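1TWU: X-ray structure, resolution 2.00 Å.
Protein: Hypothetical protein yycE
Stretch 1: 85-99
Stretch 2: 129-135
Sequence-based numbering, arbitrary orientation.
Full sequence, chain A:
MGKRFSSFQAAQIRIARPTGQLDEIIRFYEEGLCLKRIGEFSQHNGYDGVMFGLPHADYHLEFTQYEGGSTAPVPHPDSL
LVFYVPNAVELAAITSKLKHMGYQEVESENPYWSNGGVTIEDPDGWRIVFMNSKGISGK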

# COMPACT_ATOMS: atom_id res chain seq x y z
N VAL A 85 8.61 9.67 10.17
CA VAL A 85 9.26 9.52 11.46
C VAL A 85 9.79 10.86 11.94
O VAL A 85 10.93 11.22 11.65
CB VAL A 85 10.43 8.54 11.38
CG1 VAL A 85 10.90 8.20 12.79
CG2 VAL A 85 10.02 7.29 10.64
N PRO A 86 8.97 11.61 12.68
CA PRO A 86 9.35 12.93 13.20
C PRO A 86 10.63 12.98 14.06
O PRO A 86 11.33 13.99 14.07
CB PRO A 86 8.09 13.38 13.95
CG PRO A 86 7.43 12.09 14.33
CD PRO A 86 7.61 11.24 13.11
N ASN A 87 10.94 11.89 14.76
CA ASN A 87 12.14 11.82 15.59
C ASN A 87 13.34 11.45 14.73
O ASN A 87 13.55 10.27 14.44
CB ASN A 87 11.97 10.78 16.69
CG ASN A 87 13.11 10.80 17.70
OD1 ASN A 87 14.27 11.00 17.35
ND2 ASN A 87 12.77 10.57 18.97
N ALA A 88 14.13 12.45 14.36
CA ALA A 88 15.31 12.25 13.51
C ALA A 88 16.31 11.21 14.00
O ALA A 88 17.01 10.60 13.19
CB ALA A 88 16.02 13.58 13.30
N VAL A 89 16.39 11.01 15.31
CA VAL A 89 17.31 10.02 15.87
C VAL A 89 16.83 8.61 15.55
O VAL A 89 17.64 7.75 15.20
CB VAL A 89 17.45 10.17 17.41
CG1 VAL A 89 18.22 8.99 18.00
CG2 VAL A 89 18.16 11.48 17.74
N GLU A 90 15.53 8.37 15.67
CA GLU A 90 14.99 7.05 15.35
C GLU A 90 15.10 6.81 13.85
O GLU A 90 15.42 5.71 13.40
CB GLU A 90 13.52 6.96 15.75
CG GLU A 90 13.26 7.18 17.21
CD GLU A 90 11.81 7.02 17.54
OE1 GLU A 90 10.97 7.45 16.71
OE2 GLU A 90 11.50 6.49 18.62
N LEU A 91 14.83 7.85 13.07
CA LEU A 91 14.92 7.74 11.62
C LEU A 91 16.34 7.30 11.26
O LEU A 91 16.53 6.30 10.57
CB LEU A 91 14.58 9.09 10.97
CG LEU A 91 14.29 9.14 9.47
CD1 LEU A 91 13.54 10.42 9.15
CD2 LEU A 91 15.57 9.04 8.66
N ALA A 92 17.34 8.03 11.75
CA ALA A 92 18.73 7.70 11.48
C ALA A 92 19.08 6.27 11.89
O ALA A 92 19.80 5.57 11.18
CB ALA A 92 19.65 8.68 12.20
N ALA A 93 18.56 5.85 13.04
CA ALA A 93 18.82 4.51 13.56
C ALA A 93 18.28 3.39 12.68
O ALA A 93 18.99 2.43 12.40
CB ALA A 93 18.25 4.38 14.96
N ILE A 94 17.03 3.51 12.26
CA ILE A 94 16.44 2.46 11.44
C ILE A 94 17.08 2.37 10.06
O ILE A 94 17.44 1.28 9.60
CB ILE A 94 14.89 2.62 11.31
CG1 ILE A 94 14.31 1.42 10.56
CG2 ILE A 94 14.54 3.91 10.59
CD1 ILE A 94 14.69 0.07 11.16
N THR A 95 17.24 3.52 9.39
CA THR A 95 17.84 3.52 8.06
C THR A 95 19.28 3.02 8.11
O THR A 95 19.76 2.40 7.16
CB THR A 95 17.82 4.94 7.44
OG1 THR A 95 18.49 5.85 8.31
CG2 THR A 95 16.39 5.41 7.22
N SER A 96 19.97 3.27 9.22
CA SER A 96 21.35 2.85 9.39
C SER A 96 21.44 1.34 9.57
O SER A 96 22.35 0.69 9.06
CB SER A 96 21.96 3.53 10.61
OG SER A 96 23.29 3.09 10.81
N LYS A 97 20.48 0.79 10.30
CA LYS A 97 20.42 -0.65 10.54
C LYS A 97 20.18 -1.40 9.22
O LYS A 97 20.79 -2.43 8.96
CB LYS A 97 19.30 -0.96 11.53
CG LYS A 97 19.08 -2.45 11.78
CD LYS A 97 17.89 -2.69 12.70
CE LYS A 97 17.63 -4.18 12.87
NZ LYS A 97 16.47 -4.46 13.76
N LEU A 98 19.29 -0.86 8.39
CA LEU A 98 18.96 -1.47 7.11
C LEU A 98 20.14 -1.46 6.14
O LEU A 98 20.38 -2.43 5.42
CB LEU A 98 17.75 -0.77 6.48
CG LEU A 98 16.42 -0.91 7.24
CD1 LEU A 98 15.36 -0.09 6.54
CD2 LEU A 98 16.01 -2.37 7.34
N LYS A 99 20.89 -0.36 6.11
CA LYS A 99 22.04 -0.25 5.22
C LYS A 99 23.15 -1.20 5.69
O LYS A 99 23.87 -1.79 4.88
CB LYS A 99 22.56 1.19 5.18
CG LYS A 99 21.53 2.19 4.67
CD LYS A 99 22.10 3.59 4.56
CE LYS A 99 23.11 3.68 3.44
NZ LYS A 99 23.56 5.09 3.21
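Stretch 2 129-135: VFMNSKG

Stretch 2 enters as the end of a strand, residues 129-131, and continues as loop. The strand runs nearly antiparallel to helix 88-99. Their axes cross at -162° and come within 9.3 Å. Strand side chains alternate: Phe130 points its CA-to-CB bond toward stretch 1, while those of Val129 and Met131 point away.

Phe130 has the most surface covered by stretch 1, 112 Å². Its chi1 is m, and its ring packs among apolar groups of the helix. Thr95 CG2 lies 3.6 Å from Phe130 CD2, Ile94 CG2 4.0 Å from Phe130 CD1, and Leu98 CD1 4.0 Å from Phe130 CZ. Val85 CG2 meets the ring edge, 4.3 Å from CD1 of Phe130. Leu91 CG sits 3.9 Å from Phe130 CB.

Stretch 1 covers 74 Å² of Asn132. Its side chain starts sideways, but its end comes nearer the loop before the helix. Asn132 ND2 donates to Val85 O at 3.1 Å and, weakly, to Pro86 O at 2.8 Å. The amide thus holds two successive carbonyls of the loop just before the helix; the Pro86 O bond is weak despite its short distance, because its N-H...O angle is only 132°. Leu91 CD1 lies 3.7 Å from Asn132 CB.

The backbones also join here: Val85 N donates to Met131 O at 2.8 Å. Pro86 lies beside Ser133, CA to CA 4.5 Å. Pro86 N and Pro86 CD each lie 3.3 Å from Ser133 O. The nitrogen has no hydrogen to share, so Pro86 N and Ser133 O form no hydrogen bond.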

# COMPACT_ATOMS: atom_id res chain seq x y z
N VAL A 129 10.39 4.80 2.10
CA VAL A 129 10.84 6.13 2.48
C VAL A 129 10.60 6.46 3.95
O VAL A 129 9.56 6.13 4.52
CB VAL A 129 10.15 7.21 1.60
CG1 VAL A 129 10.77 8.59 1.85
CG2 VAL A 129 10.26 6.83 0.14
N PHE A 130 11.59 7.10 4.55
CA PHE A 130 11.51 7.53 5.94
C PHE A 130 11.65 9.05 5.88
O PHE A 130 12.73 9.59 5.63
CB PHE A 130 12.65 6.88 6.73
CG PHE A 130 12.58 5.38 6.74
CD1 PHE A 130 11.86 4.70 7.72
CD2 PHE A 130 13.19 4.64 5.73
CE1 PHE A 130 11.74 3.31 7.69
CE2 PHE A 130 13.07 3.25 5.69
CZ PHE A 130 12.34 2.58 6.67
N MET A 131 10.53 9.74 6.07
CA MET A 131 10.49 11.20 6.02
C MET A 131 10.46 11.82 7.41
O MET A 131 9.65 11.45 8.27
CB MET A 131 9.28 11.65 5.19
CG MET A 131 9.16 13.17 4.97
SD MET A 131 10.58 13.97 4.20
CE MET A 131 10.68 13.11 2.67
N ASN A 132 11.37 12.76 7.64
CA ASN A 132 11.47 13.43 8.93
C ASN A 132 10.40 14.50 9.08
O ASN A 132 10.69 15.69 9.01
CB ASN A 132 12.84 14.08 9.10
CG ASN A 132 13.11 14.50 10.53
OD1 ASN A 132 13.96 15.36 10.78
ND2 ASN A 132 12.41 13.89 11.47
N SER A 133 9.16 14.08 9.26
CA SER A 133 8.07 15.03 9.44
C SER A 133 6.89 14.33 10.09
O SER A 133 7.00 13.18 10.50
CB SER A 133 7.65 15.65 8.10
OG SER A 133 6.97 14.73 7.27
N LYS A 134 5.77 15.02 10.19
CA LYS A 134 4.59 14.44 10.80
C LYS A 134 3.53 14.10 9.75
O LYS A 134 2.46 13.60 10.08
CB LYS A 134 4.02 15.41 11.84
CG LYS A 134 4.96 15.70 13.01
CD LYS A 134 4.26 16.48 14.13
CE LYS A 134 3.94 17.92 13.73
NZ LYS A 134 5.16 18.77 13.58
N GLY A 135 3.84 14.38 8.49
CA GLY A 135 2.92 14.09 7.41
C GLY A 135 2.07 15.28 7.00
O GLY A 135 2.52 16.43 7.09